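PDB 6TZ0: RNA-dependent RNA Polymerase, which copies viral RNA as an RNA-directed RNA polymerase, making plus strands by fully conservative transcription and probably the complementary minus strands during genome replication. Local coordinates for residues 786-791 with 829-834; 757-761 with 842-846; 40-44 with 149-154. One frame throughout, in Å; residues are numbered along the deposited sequence.

Contact 1. Residues 786-791 with 829-834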
ATOM      1  N   ALA A 786      -1.614 -21.001 -28.428  1.00 50.81           N
ATOM      2  CA  ALA A 786      -2.300 -21.691 -29.512  1.00 50.81           C
ATOM      3  C   ALA A 786      -3.676 -22.205 -29.124  1.00 50.81           C
ATOM      4  O   ALA A 786      -4.518 -22.400 -30.006  1.00 50.81           O
ATOM      5  CB  ALA A 786      -1.458 -22.868 -30.003  1.00 50.81           C
ATOM      6  N   ILE A 787      -3.922 -22.416 -27.838  1.00 50.11           N
ATOM      7  CA  ILE A 787      -5.234 -22.888 -27.421  1.00 50.11           C
ATOM      8  C   ILE A 787      -6.052 -21.835 -26.667  1.00 50.11           C
ATOM      9  O   ILE A 787      -7.181 -21.533 -27.038  1.00 50.11           O
ATOM     10  CB  ILE A 787      -5.097 -24.170 -26.578  1.00 50.11           C
ATOM     11  CG1 ILE A 787      -4.640 -25.325 -27.467  1.00 50.11           C
ATOM     12  CG2 ILE A 787      -6.406 -24.508 -25.889  1.00 50.11           C
ATOM     13  CD1 ILE A 787      -3.968 -26.449 -26.716  1.00 50.11           C
ATOM     14  N   CYS A 788      -5.465 -21.272 -25.618  1.00 53.27           N
ATOM     15  CA  CYS A 788      -6.123 -20.266 -24.783  1.00 53.27           C
ATOM     16  C   CYS A 788      -6.456 -18.905 -25.399  1.00 53.27           C
ATOM     17  O   CYS A 788      -7.517 -18.353 -25.133  1.00 53.27           O
ATOM     18  CB  CYS A 788      -5.337 -20.066 -23.484  1.00 53.27           C
ATOM     19  SG  CYS A 788      -5.154 -21.577 -22.516  1.00 53.27           S
ATOM     20  N   LEU A 789      -5.549 -18.361 -26.198  1.00 55.32           N
ATOM     21  CA  LEU A 789      -5.747 -17.037 -26.792  1.00 55.32           C
ATOM     22  C   LEU A 789      -6.189 -17.010 -28.258  1.00 55.32           C
ATOM     23  O   LEU A 789      -6.165 -15.957 -28.888  1.00 55.32           O
ATOM     24  CB  LEU A 789      -4.476 -16.199 -26.630  1.00 55.32           C
ATOM     25  CG  LEU A 789      -3.856 -16.133 -25.234  1.00 55.32           C
ATOM     26  CD1 LEU A 789      -2.486 -15.481 -25.300  1.00 55.32           C
ATOM     27  CD2 LEU A 789      -4.754 -15.371 -24.275  1.00 55.32           C
ATOM     28  N   ARG A 790      -6.585 -18.152 -28.802  1.00 59.17           N
ATOM     29  CA  ARG A 790      -6.960 -18.234 -30.215  1.00 59.17           C
ATOM     30  C   ARG A 790      -8.403 -17.926 -30.647  1.00 59.17           C
ATOM     31  O   ARG A 790      -8.687 -17.927 -31.842  1.00 59.17           O
ATOM     32  CB  ARG A 790      -6.542 -19.596 -30.768  1.00 59.17           C
ATOM     33  CG  ARG A 790      -6.444 -19.639 -32.279  1.00 59.17           C
ATOM     34  CD  ARG A 790      -5.649 -20.846 -32.731  1.00 59.17           C
ATOM     35  NE  ARG A 790      -5.599 -20.942 -34.182  1.00 59.17           N
ATOM     36  CZ  ARG A 790      -4.991 -21.920 -34.838  1.00 59.17           C
ATOM     37  NH1 ARG A 790      -4.380 -22.883 -34.167  1.00 59.17           N
ATOM     38  NH2 ARG A 790      -4.993 -21.935 -36.160  1.00 59.17           N
ATOM     39  N   ARG A 791      -9.308 -17.650 -29.713  1.00 66.24           N
ATOM     40  CA  ARG A 791     -10.706 -17.409 -30.092  1.00 66.24           C
ATOM     41  C   ARG A 791     -11.209 -15.969 -30.017  1.00 66.24           C
ATOM     42  O   ARG A 791     -11.061 -15.298 -29.000  1.00 66.24           O
ATOM     43  CB  ARG A 791     -11.634 -18.281 -29.251  1.00 66.24           C
ATOM     44  CG  ARG A 791     -11.501 -19.768 -29.503  1.00 66.24           C
ATOM     45  CD  ARG A 791     -12.748 -20.481 -29.020  1.00 66.24           C
ATOM     46  NE  ARG A 791     -13.948 -19.843 -29.547  1.00 66.24           N
ATOM     47  CZ  ARG A 791     -15.162 -20.377 -29.497  1.00 66.24           C
ATOM     48  NH1 ARG A 791     -16.195 -19.724 -30.007  1.00 66.24           N
ATOM     49  NH2 ARG A 791     -15.341 -21.567 -28.941  1.00 66.24           N
ATOM     50  N   SER A 829     -17.766 -16.056 -35.374  1.00 84.35           N
ATOM     51  CA  SER A 829     -16.603 -16.604 -34.689  1.00 84.35           C
ATOM     52  C   SER A 829     -15.451 -16.724 -35.679  1.00 84.35           C
ATOM     53  O   SER A 829     -15.547 -17.469 -36.659  1.00 84.35           O
ATOM     54  CB  SER A 829     -16.933 -17.965 -34.077  1.00 84.35           C
ATOM     55  OG  SER A 829     -15.803 -18.535 -33.444  1.00 84.35           O
ATOM     56  N   LEU A 830     -14.372 -15.985 -35.433  1.00 78.08           N
ATOM     57  CA  LEU A 830     -13.148 -16.149 -36.203  1.00 78.08           C
ATOM     58  C   LEU A 830     -12.012 -16.540 -35.277  1.00 78.08           C
ATOM     59  O   LEU A 830     -11.902 -16.034 -34.157  1.00 78.08           O
ATOM     60  CB  LEU A 830     -12.761 -14.883 -36.999  1.00 78.08           C
ATOM     61  CG  LEU A 830     -12.284 -13.582 -36.354  1.00 78.08           C
ATOM     62  CD1 LEU A 830     -11.405 -12.835 -37.325  1.00 78.08           C
ATOM     63  CD2 LEU A 830     -13.470 -12.712 -36.017  1.00 78.08           C
ATOM     64  N   ILE A 831     -11.178 -17.456 -35.745  1.00 70.27           N
ATOM     65  CA  ILE A 831     -10.003 -17.898 -35.013  1.00 70.27           C
ATOM     66  C   ILE A 831      -8.765 -17.440 -35.774  1.00 70.27           C
ATOM     67  O   ILE A 831      -8.686 -17.573 -37.002  1.00 70.27           O
ATOM     68  CB  ILE A 831     -10.030 -19.419 -34.772  1.00 70.27           C
ATOM     69  CG1 ILE A 831     -10.223 -20.189 -36.071  1.00 70.27           C
ATOM     70  CG2 ILE A 831     -11.164 -19.775 -33.830  1.00 70.27           C
ATOM     71  CD1 ILE A 831     -10.064 -21.650 -35.919  1.00 70.27           C
ATOM     72  N   LEU A 832      -7.840 -16.838 -35.058  1.00 63.15           N
ATOM     73  CA  LEU A 832      -6.651 -16.281 -35.671  1.00 63.15           C
ATOM     74  C   LEU A 832      -5.658 -17.386 -36.024  1.00 63.15           C
ATOM     75  O   LEU A 832      -5.634 -18.433 -35.373  1.00 63.15           O
ATOM     76  CB  LEU A 832      -6.030 -15.243 -34.738  1.00 63.15           C
ATOM     77  CG  LEU A 832      -5.803 -15.534 -33.252  1.00 63.15           C
ATOM     78  CD1 LEU A 832      -4.469 -16.206 -32.954  1.00 63.15           C
ATOM     79  CD2 LEU A 832      -5.937 -14.239 -32.473  1.00 63.15           C
ATOM     80  N   PRO A 833      -4.867 -17.203 -37.080  1.00 61.27           N
ATOM     81  CA  PRO A 833      -3.870 -18.218 -37.430  1.00 61.27           C
ATOM     82  C   PRO A 833      -2.711 -18.214 -36.448  1.00 61.27           C
ATOM     83  O   PRO A 833      -2.515 -17.275 -35.677  1.00 61.27           O
ATOM     84  CB  PRO A 833      -3.412 -17.798 -38.829  1.00 61.27           C
ATOM     85  CG  PRO A 833      -3.655 -16.339 -38.873  1.00 61.27           C
ATOM     86  CD  PRO A 833      -4.897 -16.111 -38.070  1.00 61.27           C
ATOM     87  N   LEU A 834      -1.927 -19.295 -36.491  1.00 55.86           N
ATOM     88  CA  LEU A 834      -0.786 -19.400 -35.590  1.00 55.86           C
ATOM     89  C   LEU A 834       0.353 -18.469 -35.972  1.00 55.86           C
ATOM     90  O   LEU A 834       1.250 -18.251 -35.155  1.00 55.86           O
ATOM     91  CB  LEU A 834      -0.251 -20.829 -35.533  1.00 55.86           C
ATOM     92  CG  LEU A 834      -1.088 -21.894 -34.851  1.00 55.86           C
ATOM     93  CD1 LEU A 834      -0.331 -23.193 -34.876  1.00 55.86           C
ATOM     94  CD2 LEU A 834      -1.384 -21.477 -33.446  1.00 55.86           C
TER
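Here strand 827-831 meets the start of strand 791-795, in a small antiparallel sheet with strand 827-831 in the middle and strand 813-815 beyond it. Ser829 points toward the other segment. Its OG lies 3.7 Å from NH1 of Arg791. Leu830 turns its side chain away, and its backbone pairs with Phe792. Ile831 and Arg791 form an antiparallel, non-hydrogen-bonded pair with CA atoms 5.0 Å apart. Their side chains share one face of the sheet, where Ile831 also packs on helix 20-35. Arg791 belongs to an ATP site seen in another structure of this protein, and Arg147 and Arg37 of that site lie nearby. The strand pairing thus fixes the backbone of a residue of this site; no ATP is bound to this chain in the model. The CA of Ile831 also makes a CA-H...O contact of 3.4 Å with Arg790 O. Past the strand, Leu832 N gives a weak, 3.5 Å hydrogen bond to Arg790 O, and Leu832 O accepts a 2.8 Å one from Arg790 NE. The Arg790 side chain is extended. Leu834 closes the contact. Its CD2 sits over one face of the Arg790 guanidinium, 3.4 Å from NH1, and lies 3.7 Å from Ala786 CB.

Contact 2. Residues 757-761 with 842-846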
ATOM      1  N   MET A 757      -1.036 -11.452 -24.746  1.00 54.36           N
ATOM      2  CA  MET A 757       0.270 -11.958 -25.144  1.00 54.36           C
ATOM      3  C   MET A 757       1.399 -11.179 -24.497  1.00 54.36           C
ATOM      4  O   MET A 757       2.445 -11.760 -24.200  1.00 54.36           O
ATOM      5  CB  MET A 757       0.420 -11.934 -26.659  1.00 54.36           C
ATOM      6  CG  MET A 757      -0.347 -13.018 -27.353  1.00 54.36           C
ATOM      7  SD  MET A 757       0.177 -14.633 -26.761  1.00 54.36           S
ATOM      8  CE  MET A 757       1.829 -14.719 -27.433  1.00 54.36           C
ATOM      9  N   MET A 758       1.206  -9.880 -24.254  1.00 53.51           N
ATOM     10  CA  MET A 758       2.235  -9.110 -23.564  1.00 53.51           C
ATOM     11  C   MET A 758       2.374  -9.557 -22.113  1.00 53.51           C
ATOM     12  O   MET A 758       3.492  -9.659 -21.594  1.00 53.51           O
ATOM     13  CB  MET A 758       1.921  -7.617 -23.643  1.00 53.51           C
ATOM     14  CG  MET A 758       3.052  -6.733 -23.142  1.00 53.51           C
ATOM     15  SD  MET A 758       2.737  -4.962 -23.230  1.00 53.51           S
ATOM     16  CE  MET A 758       1.657  -4.736 -21.823  1.00 53.51           C
ATOM     17  N   GLU A 759       1.251  -9.869 -21.463  1.00 50.45           N
ATOM     18  CA  GLU A 759       1.285 -10.394 -20.101  1.00 50.45           C
ATOM     19  C   GLU A 759       1.928 -11.774 -20.049  1.00 50.45           C
ATOM     20  O   GLU A 759       2.717 -12.067 -19.139  1.00 50.45           O
ATOM     21  CB  GLU A 759      -0.133 -10.441 -19.539  1.00 50.45           C
ATOM     22  CG  GLU A 759      -0.236 -10.948 -18.120  1.00 50.45           C
ATOM     23  CD  GLU A 759      -1.661 -10.939 -17.606  1.00 50.45           C
ATOM     24  OE1 GLU A 759      -2.570 -10.548 -18.368  1.00 50.45           O
ATOM     25  OE2 GLU A 759      -1.874 -11.326 -16.439  1.00 50.45           O
ATOM     26  N   LEU A 760       1.613 -12.626 -21.028  1.00 47.28           N
ATOM     27  CA  LEU A 760       2.211 -13.956 -21.079  1.00 47.28           C
ATOM     28  C   LEU A 760       3.712 -13.877 -21.327  1.00 47.28           C
ATOM     29  O   LEU A 760       4.482 -14.605 -20.695  1.00 47.28           O
ATOM     30  CB  LEU A 760       1.503 -14.800 -22.144  1.00 47.28           C
ATOM     31  CG  LEU A 760       1.710 -16.314 -22.300  1.00 47.28           C
ATOM     32  CD1 LEU A 760       2.880 -16.673 -23.197  1.00 47.28           C
ATOM     33  CD2 LEU A 760       1.890 -16.968 -20.940  1.00 47.28           C
ATOM     34  N   ASN A 761       4.147 -12.975 -22.211  1.00 46.82           N
ATOM     35  CA  ASN A 761       5.572 -12.809 -22.475  1.00 46.82           C
ATOM     36  C   ASN A 761       6.306 -12.242 -21.269  1.00 46.82           C
ATOM     37  O   ASN A 761       7.444 -12.636 -20.997  1.00 46.82           O
ATOM     38  CB  ASN A 761       5.787 -11.911 -23.691  1.00 46.82           C
ATOM     39  CG  ASN A 761       5.470 -12.610 -24.988  1.00 46.82           C
ATOM     40  OD1 ASN A 761       5.789 -13.782 -25.164  1.00 46.82           O
ATOM     41  ND2 ASN A 761       4.858 -11.890 -25.913  1.00 46.82           N
ATOM     42  N   GLY A 842       1.714  -8.366 -32.838  1.00 54.42           N
ATOM     43  CA  GLY A 842       0.869  -9.531 -32.732  1.00 54.42           C
ATOM     44  C   GLY A 842       1.139 -10.243 -31.430  1.00 54.42           C
ATOM     45  O   GLY A 842       0.845  -9.710 -30.360  1.00 54.42           O
ATOM     46  N   GLY A 843       1.714 -11.435 -31.496  1.00 54.02           N
ATOM     47  CA  GLY A 843       2.038 -12.151 -30.282  1.00 54.02           C
ATOM     48  C   GLY A 843       3.420 -11.826 -29.761  1.00 54.02           C
ATOM     49  O   GLY A 843       3.627 -11.800 -28.543  1.00 54.02           O
ATOM     50  N   GLU A 844       4.354 -11.567 -30.684  1.00 52.66           N
ATOM     51  CA  GLU A 844       5.773 -11.313 -30.406  1.00 52.66           C
ATOM     52  C   GLU A 844       6.396 -12.453 -29.605  1.00 52.66           C
ATOM     53  O   GLU A 844       7.104 -12.245 -28.621  1.00 52.66           O
ATOM     54  CB  GLU A 844       5.980  -9.972 -29.699  1.00 52.66           C
ATOM     55  CG  GLU A 844       5.651  -8.765 -30.537  1.00 52.66           C
ATOM     56  CD  GLU A 844       5.883  -7.472 -29.795  1.00 52.66           C
ATOM     57  OE1 GLU A 844       6.222  -7.529 -28.598  1.00 52.66           O
ATOM     58  OE2 GLU A 844       5.714  -6.397 -30.404  1.00 52.66           O
ATOM     59  N   TYR A 845       6.123 -13.663 -30.039  1.00 45.21           N
ATOM     60  CA  TYR A 845       6.589 -14.834 -29.332  1.00 45.21           C
ATOM     61  C   TYR A 845       7.755 -15.469 -30.089  1.00 45.21           C
ATOM     62  O   TYR A 845       7.830 -15.348 -31.315  1.00 45.21           O
ATOM     63  CB  TYR A 845       5.437 -15.836 -29.174  1.00 45.21           C
ATOM     64  CG  TYR A 845       5.702 -16.950 -28.214  1.00 45.21           C
ATOM     65  CD1 TYR A 845       5.660 -16.725 -26.852  1.00 45.21           C
ATOM     66  CD2 TYR A 845       6.000 -18.222 -28.664  1.00 45.21           C
ATOM     67  CE1 TYR A 845       5.914 -17.722 -25.968  1.00 45.21           C
ATOM     68  CE2 TYR A 845       6.249 -19.235 -27.784  1.00 45.21           C
ATOM     69  CZ  TYR A 845       6.202 -18.976 -26.437  1.00 45.21           C
ATOM     70  OH  TYR A 845       6.452 -19.972 -25.542  1.00 45.21           O
ATOM     71  N   PRO A 846       8.715 -16.084 -29.391  1.00 45.41           N
ATOM     72  CA  PRO A 846       9.826 -16.746 -30.088  1.00 45.41           C
ATOM     73  C   PRO A 846       9.374 -17.936 -30.919  1.00 45.41           C
ATOM     74  O   PRO A 846       8.569 -18.758 -30.481  1.00 45.41           O
ATOM     75  CB  PRO A 846      10.744 -17.185 -28.943  1.00 45.41           C
ATOM     76  CG  PRO A 846      10.441 -16.248 -27.858  1.00 45.41           C
ATOM     77  CD  PRO A 846       8.986 -15.961 -27.950  1.00 45.41           C
TER
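Segment 757-761 is one turn of helix 754-766, and segment 842-846 is an irregular loop beside it. The backbones come closest at Met757 and Gly843, with CA atoms 5.4 Å apart. They are wider at the other end, where Asn761 CA and Tyr845 CA are 7.2 Å apart. Glu844 has left-handed helical backbone angles, so the chain turns there. Gly843 leaves room for Met757, whose CE reaches to 3.6 Å from Gly843 O. An ideal CB on Gly843 would lie only 3.3 Å from Met757 CE. The helix thus packs on the loop that leads from strand 827-831 to strand 867-868, and a side-chain amide fastens the loop backbone. Asn761 ND2 donates a 2.9 Å hydrogen bond to Gly843 O. Asn761 OD1 lies at the edge of the Tyr845 ring, 3.4 Å from CD1. Leu760 CD1 packs 4.2 Å from Tyr845 CE1, and Met757 CE lies 4.2 Å from Tyr845 CB. The Tyr845 hydroxyl hydrogen-bonds to the backbone O of Lys778, tying the loop to helix 774-786 as well.

Contact 3. Residues 40-44 with 149-154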
ATOM      1  N   ARG A  40     -12.475 -31.226 -26.394  1.00 51.90           N
ATOM      2  CA  ARG A  40     -11.661 -31.090 -25.189  1.00 51.90           C
ATOM      3  C   ARG A  40     -11.931 -32.219 -24.204  1.00 51.90           C
ATOM      4  O   ARG A  40     -10.997 -32.738 -23.582  1.00 51.90           O
ATOM      5  CB  ARG A  40     -11.896 -29.730 -24.539  1.00 51.90           C
ATOM      6  CG  ARG A  40     -11.338 -28.590 -25.355  1.00 51.90           C
ATOM      7  CD  ARG A  40     -11.231 -27.309 -24.558  1.00 51.90           C
ATOM      8  NE  ARG A  40     -12.518 -26.743 -24.182  1.00 51.90           N
ATOM      9  CZ  ARG A  40     -13.207 -25.900 -24.940  1.00 51.90           C
ATOM     10  NH1 ARG A  40     -12.738 -25.539 -26.122  1.00 51.90           N
ATOM     11  NH2 ARG A  40     -14.367 -25.422 -24.522  1.00 51.90           N
ATOM     12  N   HIS A  41     -13.197 -32.624 -24.062  1.00 51.12           N
ATOM     13  CA  HIS A  41     -13.505 -33.799 -23.256  1.00 51.12           C
ATOM     14  C   HIS A  41     -12.956 -35.068 -23.890  1.00 51.12           C
ATOM     15  O   HIS A  41     -12.565 -35.993 -23.173  1.00 51.12           O
ATOM     16  CB  HIS A  41     -15.016 -33.922 -23.048  1.00 51.12           C
ATOM     17  CG  HIS A  41     -15.404 -34.975 -22.058  1.00 51.12           C
ATOM     18  ND1 HIS A  41     -15.539 -36.303 -22.400  1.00 51.12           N
ATOM     19  CD2 HIS A  41     -15.686 -34.896 -20.738  1.00 51.12           C
ATOM     20  CE1 HIS A  41     -15.876 -36.997 -21.329  1.00 51.12           C
ATOM     21  NE2 HIS A  41     -15.977 -36.167 -20.308  1.00 51.12           N
ATOM     22  N   ASP A  42     -12.903 -35.123 -25.223  1.00 53.10           N
ATOM     23  CA  ASP A  42     -12.330 -36.281 -25.903  1.00 53.10           C
ATOM     24  C   ASP A  42     -10.817 -36.338 -25.728  1.00 53.10           C
ATOM     25  O   ASP A  42     -10.245 -37.419 -25.555  1.00 53.10           O
ATOM     26  CB  ASP A  42     -12.694 -36.226 -27.386  1.00 53.10           C
ATOM     27  CG  ASP A  42     -12.478 -37.546 -28.099  1.00 53.10           C
ATOM     28  OD1 ASP A  42     -12.127 -38.547 -27.444  1.00 53.10           O
ATOM     29  OD2 ASP A  42     -12.651 -37.578 -29.334  1.00 53.10           O
ATOM     30  N   PHE A  43     -10.154 -35.182 -25.775  1.00 48.82           N
ATOM     31  CA  PHE A  43      -8.704 -35.130 -25.646  1.00 48.82           C
ATOM     32  C   PHE A  43      -8.263 -35.417 -24.220  1.00 48.82           C
ATOM     33  O   PHE A  43      -7.294 -36.151 -24.000  1.00 48.82           O
ATOM     34  CB  PHE A  43      -8.202 -33.760 -26.095  1.00 48.82           C
ATOM     35  CG  PHE A  43      -6.717 -33.593 -26.003  1.00 48.82           C
ATOM     36  CD1 PHE A  43      -5.885 -34.199 -26.926  1.00 48.82           C
ATOM     37  CD2 PHE A  43      -6.152 -32.812 -25.007  1.00 48.82           C
ATOM     38  CE1 PHE A  43      -4.520 -34.044 -26.852  1.00 48.82           C
ATOM     39  CE2 PHE A  43      -4.784 -32.655 -24.928  1.00 48.82           C
ATOM     40  CZ  PHE A  43      -3.969 -33.272 -25.850  1.00 48.82           C
ATOM     41  N   LEU A  44      -8.956 -34.846 -23.238  1.00 47.79           N
ATOM     42  CA  LEU A  44      -8.544 -35.041 -21.857  1.00 47.79           C
ATOM     43  C   LEU A  44      -8.945 -36.400 -21.310  1.00 47.79           C
ATOM     44  O   LEU A  44      -8.333 -36.865 -20.346  1.00 47.79           O
ATOM     45  CB  LEU A  44      -9.125 -33.937 -20.971  1.00 47.79           C
ATOM     46  CG  LEU A  44      -8.597 -32.521 -21.206  1.00 47.79           C
ATOM     47  CD1 LEU A  44      -9.376 -31.522 -20.388  1.00 47.79           C
ATOM     48  CD2 LEU A  44      -7.128 -32.438 -20.864  1.00 47.79           C
ATOM     49  N   LEU A 149      -5.925 -26.482 -18.931  1.00 42.19           N
ATOM     50  CA  LEU A 149      -5.490 -27.859 -18.723  1.00 42.19           C
ATOM     51  C   LEU A 149      -5.203 -28.559 -20.052  1.00 42.19           C
ATOM     52  O   LEU A 149      -4.256 -29.352 -20.147  1.00 42.19           O
ATOM     53  CB  LEU A 149      -6.539 -28.618 -17.909  1.00 42.19           C
ATOM     54  CG  LEU A 149      -6.163 -30.037 -17.479  1.00 42.19           C
ATOM     55  CD1 LEU A 149      -4.949 -30.008 -16.581  1.00 42.19           C
ATOM     56  CD2 LEU A 149      -7.311 -30.724 -16.786  1.00 42.19           C
ATOM     57  N   CYS A 150      -5.983 -28.247 -21.095  1.00 45.15           N
ATOM     58  CA  CYS A 150      -5.702 -28.763 -22.433  1.00 45.15           C
ATOM     59  C   CYS A 150      -4.372 -28.253 -22.963  1.00 45.15           C
ATOM     60  O   CYS A 150      -3.648 -28.994 -23.633  1.00 45.15           O
ATOM     61  CB  CYS A 150      -6.823 -28.398 -23.408  1.00 45.15           C
ATOM     62  SG  CYS A 150      -8.338 -29.346 -23.247  1.00 45.15           S
ATOM     63  N   ALA A 151      -4.023 -27.000 -22.655  1.00 43.21           N
ATOM     64  CA  ALA A 151      -2.736 -26.456 -23.083  1.00 43.21           C
ATOM     65  C   ALA A 151      -1.573 -27.171 -22.406  1.00 43.21           C
ATOM     66  O   ALA A 151      -0.585 -27.521 -23.070  1.00 43.21           O
ATOM     67  CB  ALA A 151      -2.681 -24.958 -22.804  1.00 43.21           C
ATOM     68  N   VAL A 152      -1.695 -27.431 -21.099  1.00 42.29           N
ATOM     69  CA  VAL A 152      -0.635 -28.128 -20.365  1.00 42.29           C
ATOM     70  C   VAL A 152      -0.469 -29.562 -20.872  1.00 42.29           C
ATOM     71  O   VAL A 152       0.654 -30.020 -21.138  1.00 42.29           O
ATOM     72  CB  VAL A 152      -0.917 -28.095 -18.853  1.00 42.29           C
ATOM     73  CG1 VAL A 152       0.100 -28.915 -18.097  1.00 42.29           C
ATOM     74  CG2 VAL A 152      -0.882 -26.684 -18.352  1.00 42.29           C
ATOM     75  N   ILE A 153      -1.585 -30.274 -21.051  1.00 42.61           N
ATOM     76  CA  ILE A 153      -1.530 -31.669 -21.489  1.00 42.61           C
ATOM     77  C   ILE A 153      -1.042 -31.774 -22.935  1.00 42.61           C
ATOM     78  O   ILE A 153      -0.269 -32.681 -23.273  1.00 42.61           O
ATOM     79  CB  ILE A 153      -2.905 -32.333 -21.276  1.00 42.61           C
ATOM     80  CG1 ILE A 153      -3.235 -32.404 -19.783  1.00 42.61           C
ATOM     81  CG2 ILE A 153      -2.971 -33.710 -21.875  1.00 42.61           C
ATOM     82  CD1 ILE A 153      -2.257 -33.204 -18.974  1.00 42.61           C
ATOM     83  N   ALA A 154      -1.428 -30.818 -23.790  1.00 43.38           N
ATOM     84  CA  ALA A 154      -0.954 -30.792 -25.171  1.00 43.38           C
ATOM     85  C   ALA A 154       0.546 -30.550 -25.250  1.00 43.38           C
ATOM     86  O   ALA A 154       1.243 -31.187 -26.054  1.00 43.38           O
ATOM     87  CB  ALA A 154      -1.692 -29.711 -25.949  1.00 43.38           C
TER
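This is a helix-helix packing between the last turn of helix 37-44 and the middle of helix 145-160. The two short axes cross at 39°, run in broadly the same direction and stay 10.6 Å apart at their closest. The ring of Phe43 is a broad bump. Phe43 points toward the other helix, and its ring fits the hollow formed by Cys150, Ile153 and Ala154. Phe43 CE2 lies 3.7 Å from Ile153 CG2 and 4.0 Å from Cys150 O, while Phe43 CZ lies 4.0 Å from Ala154 CA. The small Ala154 leaves space for the ring tip. Leu44 is the second bump. Its CD1 lies 4.2 Å from Leu149 CD2, and its CD2 is 4.0 Å from Ile153 CG1. Cys150 is the bump from the opposite helix, and its sulphur fills the hollow between Arg40 and Leu44. The contact is apolar and joins helix 37-44, near the start of the chain, to a helix that carries Arg147 of the ATP site. Arg37 of that site begins the shorter helix. Arg40 hydrogen-bonds through NH1 to Leu33 O, leaving its aliphatic part to pack: Arg40 CG sits 3.7 Å from Cys150 SG, the same distance as Leu44 CD1 from that sulphur.

In the fold
Along the chain contact 3 closes first. Contact 1 then lies nested within the loop closed by contact 2. The centres of contacts 1 and 2 are 14 Å apart, and those of contacts 1 and 3 are 16 Å apart. Contact 1 is the middle piece and touches both others. Leu789 packs on Met757 of contact 2, and Ile787 and Cys788 pack on helix 145-160 of contact 3. Contacts 2 and 3 do not touch; their nearest atoms are about 9 Å apart. Helix 774-786 leads into contact 1 and also packs against contact 2. Contact 1 holds Arg791 of the ATP site, and contact 3 lies beside Arg37 and Arg147 of the same site, which thus draws on distant parts of the chain.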